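PDB 6OHK: flavodoxin from Fusobacterium nucleatum, which binds flavin mononucleotide and probably acts as an electron carrier that donates electrons to a number of redox enzymes. Local coordinates for residues A[24-29]-A[34-39]; A[125-130]-A[138-143]; A[45-50]-A[76-81]. The protein carries 1 engineered substitution. All coordinates share one frame; numbering follows the deposited sequence.

Contact 1: residues A[24-29]-A[34-39]; sequences EIEFFL and FKTFNV
L29 and F34 mark the closest approach of the two backbones, with their CA atoms 7.5 Å apart. Segment 24-29 holds the end of helix 17-28, and L29 is the first residue to leave helical geometry. The chain then returns as strand 34-38. F34 and T36 are alternate residues of that strand, and both send CB toward the helix end. The F34 ring lies against the last helical turn, between E26 and the backbone O of L29. Its CG sits between the backbone N and the carbonyl carbon (chi1 65°), which brings the ring back toward the helix. E26 CA lies over one ring face, and the E26 side chain crosses F34 at about a right angle. E26 CG is 3.5 Å from F34 CE1, and E26 CB is 3.7 Å from F34 CZ. L29 O is at the ring edge, in plane, 3.7 Å from F34 CD2. L29 CB meets the same carbon. The extended E26 chain keeps its carboxylate carbon CD against F34 CE1 at 3.5 Å, the two planes 27° apart, and turns OE2 to T36. T36 OG1 donates to E26 OE2 at 2.7 Å, on the anti side and 26° out of the carboxylate plane. This contact closes the beta-alpha-beta unit of strand 7-11, helix 17-28 and strand 34-38. Its chemistry is mixed: the methylenes and carboxylate carbon of E26 pack on an aromatic ring, while the hydroxyl holds one carboxylate oxygen and would be expected to favour the charged form.

Contact 2: residues A[125-130]-A[138-143]; sequences DGYHYE and GKFIGL
Y127 and F140 meet as a T-shaped aromatic pair. The edge of F140 points at the face of Y127. The ring centroids are 5.2 Å apart and the planes stand at 85°. A single carbon does the touching on the F140 side. F140 CE2 stands above the Y127 plane, displaced toward the rim, 3.6 Å from Y127 CD2 and 3.7 Å from Y127 CG. The chi2 of F140, -40°, turns its ring so that this corner leads. Other side chains pack around the pair. F140 is buried and also touches T122, I134 and I135. Y127 lies against Q93 and R157, the latter on helix 154-166. At the far end of the phenol, Y127 OH makes a hydrogen bond to the backbone O of A144. Segment 125-130 lies in the loop between strands 117-118 and 135-136. Strands 117-118 and 139-145 both pair with strand 84-90, consistent with the long-chain flavodoxins, whose last strand is split by an inserted loop. If so, the contact packs part of that insert on the strand that resumes after it. The side chain of Y127 is about 7 Å from that of C101, an FMN-binding residue. A slightly positive C-H edge meets an electron-rich phenol face, and the bond to A144 fixes the position of the phenol's far end while the F140 edge bears on that face.

Contact 3: residues A[45-50]-A[76-81]; sequences EIENFE and EEIDFT
I46 packs against I78 and F80, and these apolar contacts form the buried part of the interface. I46 CB is 3.9 Å from I78 CD1. The CG2 branch of I46 lies anti to its own backbone N and sits between the two partners. It touches I78 CD1 at 3.9 Å and F80 CZ at 3.8 Å, meeting the F80 ring obliquely. Polar links run along the outer side, through water. E47 stretches across I78, and its OE1 accepts a hydrogen bond from a water at 2.8 Å. The same water accepts from the backbone N of D79, with the water oxygen 2.9 Å from that N. A second water donates to E47 OE1 and, weakly, to the backbone O of E77. Within 76-81, an Asx turn shapes the chain. D79 OD1 accepts from T81 N at 3.1 Å, from above the carboxylate plane, and from T81 OG1 at 2.7 Å, on the syn side. The contact joins the 3-10 turn before strand 51-59 to the chain leaving helix 72-77. L75 of that helix touches both I46 and F80. F10 of strand 7-11 also touches I46, while K83, just before strand 84-90, hydrogen-bonds the backbone O atoms of E47 and F49.

Contacts 1 and 3 are neighbours that touch. F37 CE1 of strand 34-38 lies 3.7 Å from F49 CZ, and the F37 ring also packs on E45. Their centres are 17 Å apart. Contact 2 lies on the opposite side of the chain's centre from both. Its centre is 23 Å from that of contact 1 and 27 Å from that of contact 3. Contacts 1 and 2 both involve strands of the central sheet, 34-38 and 139-145. Neither contact reaches the FMN: the side chain of Y127 stays about 10 Å from it and that of T36 about 13 Å. Contact 3 lies away from the flavin-binding residues.

Contact 1: residues A[24-29]-A[34-39]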
loop_
_atom_site.group_PDB
_atom_site.type_symbol
_atom_site.label_atom_id
_atom_site.label_comp_id
_atom_site.label_asym_id
_atom_site.label_seq_id
_atom_site.Cartn_x
_atom_site.Cartn_y
_atom_site.Cartn_z
ATOM N N GLU A 24 -5.704 9.884 6.542
ATOM C CA GLU A 24 -4.427 10.548 6.760
ATOM C C GLU A 24 -3.666 10.743 5.458
ATOM O O GLU A 24 -3.087 11.817 5.221
ATOM C CB GLU A 24 -3.592 9.766 7.781
ATOM C CG GLU A 24 -4.277 9.730 9.134
ATOM C CD GLU A 24 -3.506 9.037 10.243
ATOM O OE1 GLU A 24 -2.579 9.667 10.783
ATOM O OE2 GLU A 24 -3.849 7.883 10.598
ATOM N N ILE A 25 -3.626 9.725 4.601
ATOM C CA ILE A 25 -2.998 9.854 3.293
ATOM C C ILE A 25 -3.637 10.991 2.508
ATOM O O ILE A 25 -2.945 11.840 1.931
ATOM C CB ILE A 25 -3.095 8.520 2.524
ATOM C CG1 ILE A 25 -2.202 7.467 3.177
ATOM C CG2 ILE A 25 -2.750 8.722 1.052
ATOM C CD1 ILE A 25 -2.464 6.045 2.670
ATOM N N GLU A 26 -4.961 11.021 2.469
ATOM C CA GLU A 26 -5.665 12.059 1.730
ATOM C C GLU A 26 -5.317 13.439 2.263
ATOM O O GLU A 26 -5.162 14.391 1.483
ATOM C CB GLU A 26 -7.171 11.832 1.801
ATOM C CG GLU A 26 -7.639 10.625 1.016
ATOM C CD GLU A 26 -9.140 10.462 1.046
ATOM O OE1 GLU A 26 -9.820 11.251 1.750
ATOM O OE2 GLU A 26 -9.666 9.552 0.384
ATOM N N PHE A 27 -5.202 13.574 3.582
ATOM C CA PHE A 27 -4.832 14.866 4.143
ATOM C C PHE A 27 -3.452 15.289 3.685
ATOM O O PHE A 27 -3.234 16.456 3.321
ATOM C CB PHE A 27 -4.931 14.834 5.665
ATOM C CG PHE A 27 -4.558 16.144 6.277
ATOM C CD1 PHE A 27 -5.475 17.137 6.394
ATOM C CD2 PHE A 27 -3.273 16.382 6.656
ATOM C CE1 PHE A 27 -5.090 18.393 6.930
ATOM C CE2 PHE A 27 -2.889 17.617 7.169
ATOM C CZ PHE A 27 -3.807 18.597 7.282
ATOM N N PHE A 28 -2.482 14.385 3.688
ATOM C CA PHE A 28 -1.156 14.750 3.205
ATOM C C PHE A 28 -1.151 15.068 1.721
ATOM O O PHE A 28 -0.274 15.833 1.272
ATOM C CB PHE A 28 -0.145 13.649 3.505
ATOM C CG PHE A 28 0.237 13.559 4.936
ATOM C CD1 PHE A 28 0.943 14.599 5.543
ATOM C CD2 PHE A 28 -0.070 12.433 5.688
ATOM C CE1 PHE A 28 1.300 14.513 6.881
ATOM C CE2 PHE A 28 0.284 12.350 7.019
ATOM C CZ PHE A 28 0.977 13.380 7.618
ATOM N N LEU A 29 -2.107 14.556 0.962
ATOM C CA LEU A 29 -2.301 14.893 -0.457
ATOM C C LEU A 29 -3.358 15.985 -0.669
ATOM O O LEU A 29 -3.949 16.088 -1.762
ATOM C CB LEU A 29 -2.760 13.666 -1.221
ATOM C CG LEU A 29 -1.816 12.501 -1.244
ATOM C CD1 LEU A 29 -2.498 11.299 -1.853
ATOM C CD2 LEU A 29 -0.539 12.854 -1.997
ATOM N N PHE A 34 -6.425 13.443 -6.235
ATOM C CA PHE A 34 -6.528 12.020 -5.938
ATOM C C PHE A 34 -7.974 11.592 -6.079
ATOM O O PHE A 34 -8.902 12.408 -6.028
ATOM C CB PHE A 34 -5.963 11.655 -4.556
ATOM C CG PHE A 34 -6.723 12.263 -3.424
ATOM C CD1 PHE A 34 -7.890 11.676 -2.963
ATOM C CD2 PHE A 34 -6.297 13.442 -2.843
ATOM C CE1 PHE A 34 -8.619 12.262 -1.958
ATOM C CE2 PHE A 34 -7.032 14.002 -1.830
ATOM C CZ PHE A 34 -8.188 13.413 -1.410
ATOM N N LYS A 35 -8.170 10.285 -6.238
ATOM C CA LYS A 35 -9.489 9.665 -6.239
ATOM C C LYS A 35 -9.364 8.376 -5.447
ATOM O O LYS A 35 -8.382 7.636 -5.643
ATOM C CB LYS A 35 -9.929 9.320 -7.653
ATOM C CG LYS A 35 -10.354 10.448 -8.548
ATOM C CD LYS A 35 -11.593 9.956 -9.360
ATOM C CE LYS A 35 -12.843 9.719 -8.472
ATOM N NZ LYS A 35 -13.807 8.645 -8.967
ATOM N N THR A 36 -10.316 8.094 -4.575
ATOM C CA THR A 36 -10.221 6.985 -3.632
ATOM C C THR A 36 -11.309 5.972 -3.897
ATOM O O THR A 36 -12.467 6.346 -4.163
ATOM C CB THR A 36 -10.311 7.511 -2.207
ATOM O OG1 THR A 36 -9.229 8.446 -2.044
ATOM C CG2 THR A 36 -10.215 6.414 -1.178
ATOM N N PHE A 37 -10.966 4.699 -3.782
ATOM C CA PHE A 37 -11.835 3.588 -4.110
ATOM C C PHE A 37 -11.672 2.487 -3.089
ATOM O O PHE A 37 -10.548 2.200 -2.653
ATOM C CB PHE A 37 -11.433 2.977 -5.461
ATOM C CG PHE A 37 -11.436 3.945 -6.606
ATOM C CD1 PHE A 37 -10.334 4.740 -6.847
ATOM C CD2 PHE A 37 -12.531 4.061 -7.446
ATOM C CE1 PHE A 37 -10.302 5.647 -7.896
ATOM C CE2 PHE A 37 -12.499 4.934 -8.502
ATOM C CZ PHE A 37 -11.371 5.730 -8.740
ATOM N N ASN A 38 -12.781 1.873 -2.693
ATOM C CA ASN A 38 -12.793 0.690 -1.849
ATOM C C ASN A 38 -12.934 -0.512 -2.753
ATOM O O ASN A 38 -13.928 -0.624 -3.481
ATOM C CB ASN A 38 -13.962 0.782 -0.864
ATOM C CG ASN A 38 -13.983 -0.338 0.152
ATOM O OD1 ASN A 38 -13.614 -1.456 -0.102
ATOM N ND2 ASN A 38 -14.485 -0.010 1.349
ATOM N N VAL A 39 -11.960 -1.409 -2.727
ATOM C CA VAL A 39 -11.927 -2.527 -3.667
ATOM C C VAL A 39 -12.992 -3.584 -3.398
ATOM O O VAL A 39 -13.136 -4.516 -4.198
ATOM C CB VAL A 39 -10.520 -3.131 -3.819
ATOM C CG1 VAL A 39 -9.572 -2.065 -4.333
ATOM C CG2 VAL A 39 -10.027 -3.771 -2.548
#

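Contact 2: residues A[125-130]-A[138-143]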
loop_
_atom_site.group_PDB
_atom_site.type_symbol
_atom_site.label_atom_id
_atom_site.label_comp_id
_atom_site.label_asym_id
_atom_site.label_seq_id
_atom_site.Cartn_x
_atom_site.Cartn_y
_atom_site.Cartn_z
ATOM N N ASP A 125 14.051 -0.449 10.550
ATOM C CA ASP A 125 14.412 0.041 11.874
ATOM C C ASP A 125 13.162 0.357 12.689
ATOM O O ASP A 125 12.228 0.999 12.206
ATOM C CB ASP A 125 15.247 1.322 11.756
ATOM C CG ASP A 125 16.642 1.091 11.203
ATOM O OD1 ASP A 125 17.032 -0.072 10.993
ATOM O OD2 ASP A 125 17.341 2.108 10.982
ATOM N N GLY A 126 13.160 -0.074 13.947
ATOM C CA GLY A 126 12.072 0.192 14.864
ATOM C C GLY A 126 10.934 -0.781 14.764
ATOM O O GLY A 126 9.912 -0.579 15.423
ATOM N N TYR A 127 11.064 -1.813 13.947
ATOM C CA TYR A 127 10.081 -2.877 13.844
ATOM C C TYR A 127 10.655 -4.156 14.420
ATOM O O TYR A 127 11.870 -4.379 14.403
ATOM C CB TYR A 127 9.718 -3.133 12.393
ATOM C CG TYR A 127 8.982 -2.030 11.712
ATOM C CD1 TYR A 127 7.598 -1.971 11.748
ATOM C CD2 TYR A 127 9.658 -1.053 10.997
ATOM C CE1 TYR A 127 6.918 -0.978 11.070
ATOM C CE2 TYR A 127 8.987 -0.065 10.326
ATOM C CZ TYR A 127 7.629 -0.021 10.357
ATOM O OH TYR A 127 7.019 0.990 9.650
ATOM N N HIS A 128 9.769 -5.024 14.866
ATOM C CA HIS A 128 10.123 -6.345 15.361
ATOM C C HIS A 128 9.561 -7.381 14.414
ATOM O O HIS A 128 8.368 -7.335 14.091
ATOM C CB HIS A 128 9.527 -6.589 16.749
ATOM C CG HIS A 128 9.997 -7.861 17.390
ATOM N ND1 HIS A 128 9.531 -9.101 17.010
ATOM C CD2 HIS A 128 10.897 -8.085 18.377
ATOM C CE1 HIS A 128 10.123 -10.036 17.730
ATOM N NE2 HIS A 128 10.954 -9.444 18.571
ATOM N N TYR A 129 10.375 -8.347 14.004
ATOM C CA TYR A 129 9.860 -9.452 13.227
ATOM C C TYR A 129 10.738 -10.668 13.464
ATOM O O TYR A 129 11.948 -10.536 13.695
ATOM C CB TYR A 129 9.729 -9.160 11.729
ATOM C CG TYR A 129 11.041 -8.983 10.971
ATOM C CD1 TYR A 129 11.682 -7.777 10.932
ATOM C CD2 TYR A 129 11.599 -10.036 10.273
ATOM C CE1 TYR A 129 12.867 -7.617 10.237
ATOM C CE2 TYR A 129 12.772 -9.893 9.565
ATOM C CZ TYR A 129 13.387 -8.666 9.547
ATOM O OH TYR A 129 14.590 -8.543 8.851
ATOM N N GLU A 130 10.124 -11.830 13.399
ATOM C CA GLU A 130 10.842 -13.101 13.455
ATOM C C GLU A 130 11.224 -13.538 12.049
ATOM O O GLU A 130 12.392 -13.845 11.787
ATOM C CB GLU A 130 9.994 -14.163 14.158
ATOM C CG GLU A 130 9.709 -13.827 15.641
ATOM C CD GLU A 130 8.547 -14.631 16.219
ATOM O OE1 GLU A 130 7.819 -14.093 17.086
ATOM O OE2 GLU A 130 8.356 -15.794 15.802
ATOM N N GLY A 138 16.814 -5.521 1.283
ATOM C CA GLY A 138 17.034 -5.124 2.654
ATOM C C GLY A 138 16.020 -4.185 3.259
ATOM O O GLY A 138 16.213 -3.746 4.399
ATOM N N LYS A 139 14.931 -3.868 2.544
ATOM C CA LYS A 139 13.929 -2.918 3.011
ATOM C C LYS A 139 12.548 -3.545 2.906
ATOM O O LYS A 139 12.333 -4.452 2.111
ATOM C CB LYS A 139 13.963 -1.650 2.175
ATOM C CG LYS A 139 15.235 -0.812 2.438
ATOM C CD LYS A 139 15.145 0.566 1.804
ATOM C CE LYS A 139 16.355 1.402 2.154
ATOM N NZ LYS A 139 16.300 2.740 1.503
ATOM N N PHE A 140 11.607 -3.036 3.698
ATOM C CA PHE A 140 10.217 -3.380 3.440
ATOM C C PHE A 140 9.777 -2.804 2.095
ATOM O O PHE A 140 10.147 -1.684 1.739
ATOM C CB PHE A 140 9.332 -2.804 4.539
ATOM C CG PHE A 140 9.383 -3.528 5.851
ATOM C CD1 PHE A 140 9.427 -4.920 5.942
ATOM C CD2 PHE A 140 9.313 -2.785 7.031
ATOM C CE1 PHE A 140 9.434 -5.560 7.187
ATOM C CE2 PHE A 140 9.311 -3.430 8.270
ATOM C CZ PHE A 140 9.364 -4.800 8.333
ATOM N N ILE A 141 8.960 -3.583 1.375
ATOM C CA ILE A 141 8.527 -3.236 0.029
ATOM C C ILE A 141 7.431 -2.169 -0.006
ATOM O O ILE A 141 6.936 -1.846 -1.100
ATOM C CB ILE A 141 8.102 -4.486 -0.752
ATOM C CG1 ILE A 141 6.903 -5.199 -0.092
ATOM C CG2 ILE A 141 9.310 -5.409 -0.930
ATOM C CD1 ILE A 141 6.516 -6.486 -0.691
ATOM N N GLY A 142 7.077 -1.594 1.130
ATOM C CA GLY A 142 6.116 -0.511 1.187
ATOM C C GLY A 142 6.110 0.071 2.574
ATOM O O GLY A 142 6.977 -0.230 3.406
ATOM N N LEU A 143 5.094 0.863 2.841
ATOM C CA LEU A 143 4.899 1.441 4.154
ATOM C C LEU A 143 4.202 0.438 5.052
ATOM O O LEU A 143 3.134 -0.076 4.690
ATOM C CB LEU A 143 4.046 2.689 4.013
ATOM C CG LEU A 143 3.794 3.487 5.266
ATOM C CD1 LEU A 143 5.105 3.992 5.861
ATOM C CD2 LEU A 143 2.843 4.589 4.997
#

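Contact 3: residues A[45-50]-A[76-81]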
loop_
_atom_site.group_PDB
_atom_site.type_symbol
_atom_site.label_atom_id
_atom_site.label_comp_id
_atom_site.label_asym_id
_atom_site.label_seq_id
_atom_site.Cartn_x
_atom_site.Cartn_y
_atom_site.Cartn_z
ATOM N N GLU A 45 -10.823 0.274 -11.959
ATOM C CA GLU A 45 -10.324 1.634 -12.123
ATOM C C GLU A 45 -8.829 1.763 -11.916
ATOM O O GLU A 45 -8.284 2.819 -12.240
ATOM C CB GLU A 45 -11.065 2.616 -11.224
ATOM C CG GLU A 45 -12.546 2.738 -11.528
ATOM C CD GLU A 45 -13.418 1.686 -10.858
ATOM O OE1 GLU A 45 -12.926 0.751 -10.162
ATOM O OE2 GLU A 45 -14.661 1.821 -11.047
ATOM N N ILE A 46 -8.147 0.749 -11.394
ATOM C CA ILE A 46 -6.697 0.839 -11.286
ATOM C C ILE A 46 -6.079 1.122 -12.645
ATOM O O ILE A 46 -5.043 1.790 -12.742
ATOM C CB ILE A 46 -6.161 -0.450 -10.621
ATOM C CG1 ILE A 46 -6.555 -0.449 -9.151
ATOM C CG2 ILE A 46 -4.640 -0.608 -10.814
ATOM C CD1 ILE A 46 -6.188 -1.668 -8.303
ATOM N N GLU A 47 -6.694 0.622 -13.723
ATOM C CA GLU A 47 -6.195 0.860 -15.079
ATOM C C GLU A 47 -6.115 2.343 -15.412
ATOM O O GLU A 47 -5.315 2.739 -16.286
ATOM C CB GLU A 47 -7.118 0.167 -16.080
ATOM C CG GLU A 47 -6.495 -0.405 -17.336
ATOM C CD GLU A 47 -7.414 -1.464 -17.937
ATOM O OE1 GLU A 47 -7.032 -2.661 -17.980
ATOM O OE2 GLU A 47 -8.549 -1.096 -18.314
ATOM N N ASN A 48 -6.935 3.174 -14.781
ATOM C CA ASN A 48 -7.131 4.567 -15.163
ATOM C C ASN A 48 -6.095 5.532 -14.602
ATOM O O ASN A 48 -6.159 6.724 -14.940
ATOM C CB ASN A 48 -8.506 5.025 -14.688
ATOM C CG ASN A 48 -9.625 4.253 -15.333
ATOM O OD1 ASN A 48 -9.456 3.667 -16.401
ATOM N ND2 ASN A 48 -10.787 4.260 -14.685
ATOM N N PHE A 49 -5.162 5.081 -13.767
ATOM C CA PHE A 49 -4.225 5.960 -13.101
ATOM C C PHE A 49 -2.808 5.530 -13.405
ATOM O O PHE A 49 -2.498 4.340 -13.492
ATOM C CB PHE A 49 -4.444 5.903 -11.579
ATOM C CG PHE A 49 -5.807 6.332 -11.186
ATOM C CD1 PHE A 49 -6.073 7.660 -10.977
ATOM C CD2 PHE A 49 -6.857 5.437 -11.103
ATOM C CE1 PHE A 49 -7.337 8.095 -10.680
ATOM C CE2 PHE A 49 -8.109 5.846 -10.824
ATOM C CZ PHE A 49 -8.370 7.167 -10.605
ATOM N N GLU A 50 -1.922 6.516 -13.494
ATOM C CA GLU A 50 -0.497 6.256 -13.597
ATOM C C GLU A 50 0.193 6.272 -12.257
ATOM O O GLU A 50 1.272 5.699 -12.138
ATOM C CB GLU A 50 0.170 7.272 -14.530
ATOM C CG GLU A 50 -0.436 7.228 -15.968
ATOM C CD GLU A 50 0.339 8.060 -16.986
ATOM O OE1 GLU A 50 1.504 8.426 -16.715
ATOM O OE2 GLU A 50 -0.225 8.342 -18.066
ATOM N N GLU A 76 -4.083 -8.809 -12.148
ATOM C CA GLU A 76 -3.013 -9.268 -13.004
ATOM C C GLU A 76 -3.333 -9.128 -14.482
ATOM O O GLU A 76 -2.404 -9.187 -15.296
ATOM C CB GLU A 76 -2.634 -10.706 -12.641
ATOM C CG GLU A 76 -1.380 -11.180 -13.356
ATOM C CD GLU A 76 -0.840 -12.488 -12.801
ATOM O OE1 GLU A 76 -1.301 -12.937 -11.722
ATOM O OE2 GLU A 76 0.058 -13.061 -13.455
ATOM N N GLU A 77 -4.587 -8.877 -14.846
ATOM C CA GLU A 77 -4.931 -8.578 -16.231
ATOM C C GLU A 77 -4.522 -7.178 -16.643
ATOM O O GLU A 77 -4.394 -6.910 -17.841
ATOM C CB GLU A 77 -6.437 -8.727 -16.451
ATOM C CG GLU A 77 -6.907 -10.178 -16.414
ATOM C CD GLU A 77 -8.412 -10.347 -16.589
ATOM O OE1 GLU A 77 -9.098 -9.376 -16.981
ATOM O OE2 GLU A 77 -8.906 -11.469 -16.324
ATOM N N ILE A 78 -4.294 -6.282 -15.686
ATOM C CA ILE A 78 -3.955 -4.900 -15.978
ATOM C C ILE A 78 -2.496 -4.805 -16.390
ATOM O O ILE A 78 -1.624 -5.456 -15.807
ATOM C CB ILE A 78 -4.235 -4.051 -14.726
ATOM C CG1 ILE A 78 -5.725 -4.089 -14.405
ATOM C CG2 ILE A 78 -3.730 -2.603 -14.894
ATOM C CD1 ILE A 78 -6.108 -3.392 -13.107
ATOM N N ASP A 79 -2.225 -3.965 -17.382
ATOM C CA ASP A 79 -0.864 -3.661 -17.782
ATOM C C ASP A 79 -0.370 -2.520 -16.902
ATOM O O ASP A 79 -0.896 -1.407 -16.976
ATOM C CB ASP A 79 -0.837 -3.241 -19.249
ATOM C CG ASP A 79 0.553 -3.082 -19.775
ATOM O OD1 ASP A 79 1.521 -3.244 -19.024
ATOM O OD2 ASP A 79 0.693 -2.791 -20.995
ATOM N N PHE A 80 0.608 -2.794 -16.048
ATOM C CA PHE A 80 1.156 -1.786 -15.143
ATOM C C PHE A 80 2.353 -1.038 -15.725
ATOM O O PHE A 80 2.947 -0.207 -15.035
ATOM C CB PHE A 80 1.536 -2.414 -13.784
ATOM C CG PHE A 80 0.372 -2.661 -12.873
ATOM C CD1 PHE A 80 -0.428 -3.781 -13.026
ATOM C CD2 PHE A 80 0.073 -1.765 -11.851
ATOM C CE1 PHE A 80 -1.504 -4.008 -12.165
ATOM C CE2 PHE A 80 -1.011 -1.978 -11.025
ATOM C CZ PHE A 80 -1.781 -3.096 -11.172
ATOM N N THR A 81 2.679 -1.264 -17.004
ATOM C CA THR A 81 3.770 -0.533 -17.649
ATOM C C THR A 81 3.547 0.955 -17.495
ATOM O O THR A 81 2.457 1.444 -17.749
ATOM C CB THR A 81 3.840 -0.901 -19.132
ATOM O OG1 THR A 81 4.060 -2.306 -19.232
ATOM C CG2 THR A 81 4.992 -0.162 -19.808
HETATM O O HOH W 1 -4.386 -2.596 -18.822
HETATM O O HOH W 2 -7.315 -5.803 -18.255
#